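Local coordinates for p800 reaction center core protein (Heliobacterium modesticaldum, PDB 5V8K) that forms the homodimeric core of a photosynthetic reaction center, carrying bacteriochlorophyll g pigments and a 4Fe-4S cluster, at residues Y333-T337 / M464-V468; I359-T363 / G374-F379. All blocks are in the same frame, centred on the assembly; numbering follows the deposited sequence.

In the fold
Both contacts gather around the same part of the pigment-binding protein, their centres 11 Å apart, and contact 2 is nested inside the loop that contact 1 closes. Contact 1 is wholly buried: segment 333-337 of helix 311-344 meets the loop 464-468 through an aromatic side chain, beside a bacteriochlorophyll g' tail, and no hydrogen bond joins these two segments. Contact 2 is partly buried; there the loop 359-363 lies along the N-terminal turn of helix 376-401, and waters bridge polar atoms at its more open edge while isoleucine and phenylalanine fill the inner side. Ile335 of the helix packs on Ile359, Ile361 and Phe379, and Ser377 OG probably hydrogen-bonds Met464 N, so the two touch.

Contact 1 (Y333-T337 / M464-V468); sequences YGIAT and MGSFV. With GB0 (Bacteriochlorophyll g'), chain C.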
# COMPACT_ATOMS: atom_id res chain seq x y z
N TYR A 333 13.32 -8.16 -13.77
CA TYR A 333 12.94 -6.82 -13.34
C TYR A 333 13.98 -5.78 -13.79
O TYR A 333 13.63 -4.63 -14.05
CB TYR A 333 12.71 -6.79 -11.83
CG TYR A 333 11.41 -7.49 -11.41
CD1 TYR A 333 11.32 -8.88 -11.39
CD2 TYR A 333 10.28 -6.77 -11.08
CE1 TYR A 333 10.12 -9.52 -11.05
CE2 TYR A 333 9.07 -7.42 -10.73
CZ TYR A 333 9.02 -8.78 -10.72
OH TYR A 333 7.87 -9.44 -10.40
N GLY A 334 15.25 -6.16 -13.89
CA GLY A 334 16.21 -5.22 -14.40
C GLY A 334 16.01 -4.91 -15.87
O GLY A 334 16.03 -3.74 -16.29
N ILE A 335 15.81 -5.94 -16.68
CA ILE A 335 15.51 -5.71 -18.09
C ILE A 335 14.24 -4.88 -18.24
O ILE A 335 14.19 -3.93 -19.04
CB ILE A 335 15.39 -7.03 -18.86
CG1 ILE A 335 16.77 -7.63 -19.11
CG2 ILE A 335 14.72 -6.80 -20.23
CD1 ILE A 335 16.69 -9.04 -19.64
N ALA A 336 13.18 -5.26 -17.50
CA ALA A 336 11.89 -4.60 -17.72
C ALA A 336 11.95 -3.17 -17.22
O ALA A 336 11.21 -2.32 -17.74
CB ALA A 336 10.76 -5.36 -17.02
N THR A 337 12.81 -2.88 -16.24
CA THR A 337 12.98 -1.51 -15.76
C THR A 337 13.73 -0.67 -16.80
O THR A 337 13.35 0.47 -17.06
CB THR A 337 13.73 -1.45 -14.42
OG1 THR A 337 12.98 -2.16 -13.45
CG2 THR A 337 13.86 -0.02 -13.91
N MET A 464 4.83 -7.89 -21.37
CA MET A 464 5.66 -8.09 -20.19
C MET A 464 7.12 -7.73 -20.45
O MET A 464 7.99 -8.00 -19.61
CB MET A 464 5.46 -9.53 -19.70
CG MET A 464 4.00 -9.85 -19.26
SD MET A 464 3.40 -8.83 -17.87
CE MET A 464 4.25 -9.62 -16.53
N GLY A 465 7.41 -7.10 -21.59
CA GLY A 465 8.73 -6.55 -21.82
C GLY A 465 9.02 -5.25 -21.11
O GLY A 465 10.18 -4.83 -21.05
N SER A 466 8.00 -4.65 -20.49
CA SER A 466 8.04 -3.28 -20.01
C SER A 466 6.89 -3.14 -19.02
O SER A 466 5.91 -3.87 -19.09
CB SER A 466 7.92 -2.29 -21.18
OG SER A 466 7.84 -0.95 -20.72
N PHE A 467 7.02 -2.19 -18.08
CA PHE A 467 5.93 -1.93 -17.16
C PHE A 467 4.88 -0.98 -17.77
O PHE A 467 3.75 -0.90 -17.25
CB PHE A 467 6.43 -1.34 -15.81
CG PHE A 467 7.43 -2.20 -15.09
CD1 PHE A 467 7.30 -3.57 -15.06
CD2 PHE A 467 8.52 -1.61 -14.45
CE1 PHE A 467 8.22 -4.35 -14.40
CE2 PHE A 467 9.44 -2.38 -13.78
CZ PHE A 467 9.29 -3.76 -13.76
N VAL A 468 5.23 -0.24 -18.82
CA VAL A 468 4.30 0.65 -19.50
C VAL A 468 4.09 0.20 -20.94
O VAL A 468 4.70 -0.78 -21.37
CB VAL A 468 4.78 2.11 -19.46
CG1 VAL A 468 4.86 2.58 -18.03
CG2 VAL A 468 6.12 2.24 -20.10
C1 GB0 C . 1.65 -6.49 -4.88
C2 GB0 C . 1.89 -6.79 -6.34
C3 GB0 C . 1.88 -5.78 -7.18
C4 GB0 C . 1.66 -4.38 -6.74
C5 GB0 C . 2.10 -6.10 -8.60
C6 GB0 C . 3.25 -5.29 -9.14
NB GB0 C . -3.70 1.58 -5.47
ND GB0 C . -4.98 -1.07 -8.11
C10 GB0 C . 4.28 -6.92 -12.48
C11 GB0 C . 5.73 -7.12 -12.87
C12 GB0 C . 5.86 -7.02 -14.37
C13 GB0 C . 6.92 -7.57 -14.99
C14 GB0 C . 7.95 -8.33 -14.22
C15 GB0 C . 7.14 -7.45 -16.47
C1A GB0 C . -3.52 -2.61 -5.84
C1B GB0 C . -3.34 1.35 -4.21
C1C GB0 C . -4.98 2.83 -7.99
C1D GB0 C . -5.67 -1.12 -9.22
C2A GB0 C . -3.23 -3.46 -4.63
C2B GB0 C . -3.23 2.57 -3.58
C2C GB0 C . -5.38 3.79 -9.05
C2D GB0 C . -6.00 -2.45 -10.00
C3A GB0 C . -3.45 -2.46 -3.52
C3B GB0 C . -3.54 3.57 -4.47
C3C GB0 C . -5.87 2.64 -9.83
C3D GB0 C . -5.29 -3.15 -9.03
C4A GB0 C . -3.44 -1.21 -4.34
C4B GB0 C . -3.88 2.92 -5.65
C4C GB0 C . -5.75 1.39 -9.24
C4D GB0 C . -4.72 -2.42 -7.95
C7 GB0 C . 3.40 -5.62 -10.60
C8 GB0 C . 4.18 -6.63 -11.00
C9 GB0 C . 4.88 -7.49 -10.00
CAA GB0 C . -1.82 -4.03 -4.61
CAB GB0 C . -3.46 5.00 -4.06
CAC GB0 C . -6.48 2.71 -11.18
CAD GB0 C . -4.97 -4.57 -8.82
CBA GB0 C . -1.63 -5.00 -3.46
CBB GB0 C . -3.98 6.02 -4.65
CBC GB0 C . -6.69 4.01 -11.92
CBD GB0 C . -4.18 -4.67 -7.55
CED GB0 C . -1.64 -7.38 -8.10
CGA GB0 C . -0.25 -5.62 -3.49
CGD GB0 C . -2.87 -5.26 -7.92
CHA GB0 C . -4.12 -3.28 -7.02
CHB GB0 C . -3.16 -0.02 -3.72
CHC GB0 C . -4.36 3.59 -6.88
CHD GB0 C . -6.15 0.12 -9.84
CMA GB0 C . -4.80 -2.56 -2.77
CMB GB0 C . -2.75 2.83 -2.19
CMC GB0 C . -6.49 4.72 -8.52
CMD GB0 C . -6.73 -2.78 -11.23
NA GB0 C . -3.84 -1.34 -5.60
NC GB0 C . -5.15 1.52 -8.05
O1A GB0 C . 0.54 -5.51 -2.57
O1D GB0 C . -1.95 -4.66 -8.46
O2A GB0 C . 0.28 -6.11 -4.76
O2D GB0 C . -2.74 -6.65 -7.63
OBD GB0 C . -5.28 -5.66 -9.41
MG GB0 C . -4.58 0.18 -6.64
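Phe467 brings the loop 464-468 up to one turn of helix 311-344. Its m rotamer (chi1 -57°) carries the ring across to the helix, where CE1 lies 3.8 Å from Ala336 CB, CE2 lies 3.6 Å from Thr337 OG1 and CZ lies 4.2 Å from Tyr333 CD2. Ala336 points toward the loop and is small enough to let the backbones close in, its CA 4.7 Å from Ser466 CA and 3.8 Å from Gly465 O; Ala336 O sits over one face of the phenylalanine ring. Thr337, with CB pointing away, turns OG1 back in the m rotamer to donate to Tyr333 O (2.6 Å), one helical turn earlier. The pair belongs to a pigment pocket of the photosystem I-like core: the end of the bacteriochlorophyll g' tail lies against both rings, C13 at the edge of Phe467 (3.5 Å from CE1) and C14 over one face of Tyr333. Met464 O lies 3.3 Å from C15 of this tail. No hydrogen bond joins the two segments directly, but later residues of the same helix hold the loop: Thr340 bonds Phe467 N, Asn339 bonds Gly465 O, and Asp343 takes Ser466 OG.

Contact 2 (I359-T363 / G374-F379); sequences INIGT and GSISEF. With GBF (Bacteriochlorophyll g), chain Z.
A capping box starts helix 376-401; the loop, extended from Ile359 to Gly362, runs antiparallel to the lead-in 374-376, CA atoms 4.9 Å apart for Ile361-Ile376, 4.6 Å for Gly362-Ser375 and 5.3 Å for Thr363-Gly374. Ile359 O lies 3.4 Å from Ile376 CG1. Water 1 donates to Asn360 OD1 (2.4 Å) and accepts from Ile376 N (2.8 Å). Ile361 (mt) lays CG2 over the face of Phe379 (t), 4.0 Å from the ring centroid, a CH-pi contact; Ile361 O takes a CA-H...O contact from Ile376 CA at 3.1 Å. Gly362 O lies 3.3 Å from Phe379 CD1; bacteriochlorophyll g C2D lies at that ring's edge. Thr363 (p; phi/psi -130/63), in the same pigment's pocket, is N-cap of helix 364-370, its OG1, bonded to Asp367, 3.3 Å from Gly374 CA, where a side chain would clash. Water 2 joins Thr363 N (3.1 Å) to Gly374 O (2.5 Å). Ser377 N donates to Ser375 OG (3.1 Å) and Ser375 N to Glu378 OE1 (2.9 Å); Glu378 OE2 hydrogen-bonds Tyr458 OH.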
# COMPACT_ATOMS: atom_id res chain seq x y z
N ILE A 359 15.82 -3.71 -24.89
CA ILE A 359 16.40 -5.03 -24.68
C ILE A 359 15.42 -6.06 -25.21
O ILE A 359 14.27 -6.13 -24.76
CB ILE A 359 16.74 -5.28 -23.20
CG1 ILE A 359 17.80 -4.28 -22.75
CG2 ILE A 359 17.24 -6.70 -23.03
CD1 ILE A 359 18.03 -4.29 -21.29
N ASN A 360 15.87 -6.86 -26.15
CA ASN A 360 15.03 -7.78 -26.90
C ASN A 360 15.69 -9.14 -26.92
O ASN A 360 16.66 -9.35 -27.64
CB ASN A 360 14.81 -7.30 -28.33
CG ASN A 360 13.86 -8.16 -29.08
OD1 ASN A 360 13.08 -8.89 -28.48
ND2 ASN A 360 13.89 -8.08 -30.40
N ILE A 361 15.14 -10.06 -26.15
CA ILE A 361 15.62 -11.43 -26.00
C ILE A 361 14.44 -12.37 -26.19
O ILE A 361 13.37 -12.13 -25.62
CB ILE A 361 16.23 -11.65 -24.59
CG1 ILE A 361 17.33 -10.63 -24.29
CG2 ILE A 361 16.76 -13.05 -24.49
CD1 ILE A 361 17.88 -10.73 -22.87
N GLY A 362 14.65 -13.47 -26.91
CA GLY A 362 13.64 -14.49 -27.08
C GLY A 362 13.71 -15.58 -26.03
O GLY A 362 14.36 -15.44 -24.99
N THR A 363 13.04 -16.70 -26.33
CA THR A 363 12.92 -17.85 -25.43
C THR A 363 13.29 -19.14 -26.17
O THR A 363 12.47 -20.05 -26.32
CB THR A 363 11.51 -17.93 -24.87
OG1 THR A 363 10.56 -18.12 -25.94
CG2 THR A 363 11.16 -16.64 -24.11
N GLY A 374 8.55 -17.43 -28.56
CA GLY A 374 8.34 -16.35 -27.61
C GLY A 374 9.14 -15.10 -27.89
O GLY A 374 10.08 -15.07 -28.66
N SER A 375 8.75 -14.03 -27.22
CA SER A 375 9.40 -12.74 -27.38
C SER A 375 9.99 -12.31 -26.02
O SER A 375 9.95 -13.06 -25.04
CB SER A 375 8.39 -11.72 -27.89
OG SER A 375 7.50 -11.40 -26.82
N ILE A 376 10.45 -11.06 -25.96
CA ILE A 376 10.94 -10.50 -24.70
C ILE A 376 9.85 -10.56 -23.65
O ILE A 376 10.15 -10.64 -22.45
CB ILE A 376 11.49 -9.07 -24.92
CG1 ILE A 376 12.04 -8.47 -23.62
CG2 ILE A 376 10.45 -8.14 -25.47
CD1 ILE A 376 13.33 -9.15 -23.18
N SER A 377 8.57 -10.53 -24.07
CA SER A 377 7.46 -10.59 -23.11
C SER A 377 7.45 -11.91 -22.36
O SER A 377 7.37 -11.92 -21.13
CB SER A 377 6.10 -10.39 -23.82
OG SER A 377 5.02 -10.36 -22.89
N GLU A 378 7.53 -13.02 -23.07
CA GLU A 378 7.68 -14.33 -22.43
C GLU A 378 9.00 -14.46 -21.65
O GLU A 378 9.01 -15.01 -20.54
CB GLU A 378 7.60 -15.45 -23.47
CG GLU A 378 6.23 -15.82 -23.89
CD GLU A 378 5.59 -14.86 -24.90
OE1 GLU A 378 6.35 -14.14 -25.63
OE2 GLU A 378 4.33 -14.84 -24.95
N PHE A 379 10.13 -14.02 -22.21
CA PHE A 379 11.40 -14.14 -21.48
C PHE A 379 11.32 -13.45 -20.12
O PHE A 379 11.60 -14.07 -19.09
CB PHE A 379 12.56 -13.59 -22.32
CG PHE A 379 13.92 -13.70 -21.61
CD1 PHE A 379 14.70 -14.83 -21.75
CD2 PHE A 379 14.38 -12.68 -20.80
CE1 PHE A 379 15.94 -14.95 -21.11
CE2 PHE A 379 15.63 -12.77 -20.15
CZ PHE A 379 16.40 -13.92 -20.30
MG GBF Z . 16.27 -19.10 -17.46
CHA GBF Z . 14.12 -20.17 -19.97
CHB GBF Z . 14.23 -20.17 -15.14
CHC GBF Z . 18.83 -18.40 -15.22
CHD GBF Z . 18.56 -18.26 -20.10
NA GBF Z . 14.53 -19.97 -17.53
C1A GBF Z . 13.78 -20.46 -18.53
C2A GBF Z . 12.36 -20.74 -18.19
C3A GBF Z . 12.53 -20.97 -16.70
C4A GBF Z . 13.84 -20.31 -16.43
CMA GBF Z . 11.37 -20.34 -15.92
CAA GBF Z . 11.67 -21.93 -18.88
CBA GBF Z . 12.57 -23.16 -18.90
CGA GBF Z . 11.98 -24.21 -19.82
O1A GBF Z . 11.54 -23.93 -20.92
O2A GBF Z . 12.19 -25.60 -19.50
NB GBF Z . 16.47 -19.24 -15.43
C1B GBF Z . 15.54 -19.73 -14.61
C2B GBF Z . 16.02 -19.74 -13.32
C3B GBF Z . 17.32 -19.25 -13.38
C4B GBF Z . 17.56 -18.94 -14.73
CMB GBF Z . 15.22 -20.24 -12.14
CAB GBF Z . 18.33 -19.06 -12.31
CBB GBF Z . 18.26 -19.48 -11.07
NC GBF Z . 18.21 -18.51 -17.65
C1C GBF Z . 19.07 -18.25 -16.67
C2C GBF Z . 20.42 -17.69 -16.86
C3C GBF Z . 20.22 -17.74 -18.30
C4C GBF Z . 18.98 -18.17 -18.71
CMC GBF Z . 20.36 -16.26 -16.34
CAC GBF Z . 21.25 -17.29 -19.27
CBC GBF Z . 22.62 -16.82 -18.84
ND GBF Z . 16.46 -19.23 -19.45
C1D GBF Z . 17.26 -18.81 -20.42
C2D GBF Z . 16.84 -18.85 -21.97
C3D GBF Z . 15.60 -19.38 -21.58
C4D GBF Z . 15.38 -19.62 -20.20
CMD GBF Z . 17.49 -18.44 -23.25
CAD GBF Z . 14.35 -19.74 -22.26
OBD GBF Z . 14.00 -19.91 -23.48
CBD GBF Z . 13.38 -20.23 -21.24
CGD GBF Z . 12.18 -19.35 -21.19
O1D GBF Z . 12.23 -18.16 -20.95
O2D GBF Z . 10.89 -19.90 -21.45
CED GBF Z . 9.81 -18.96 -21.54
C1 GBF Z . 11.96 -26.58 -20.51
C2 GBF Z . 11.69 -27.94 -19.90
C3 GBF Z . 12.67 -28.80 -19.58
C4 GBF Z . 14.12 -28.46 -19.78
C5 GBF Z . 12.31 -30.13 -18.98
O HOH W 1 11.03 -10.15 -28.58
O HOH W 2 11.68 -16.92 -29.10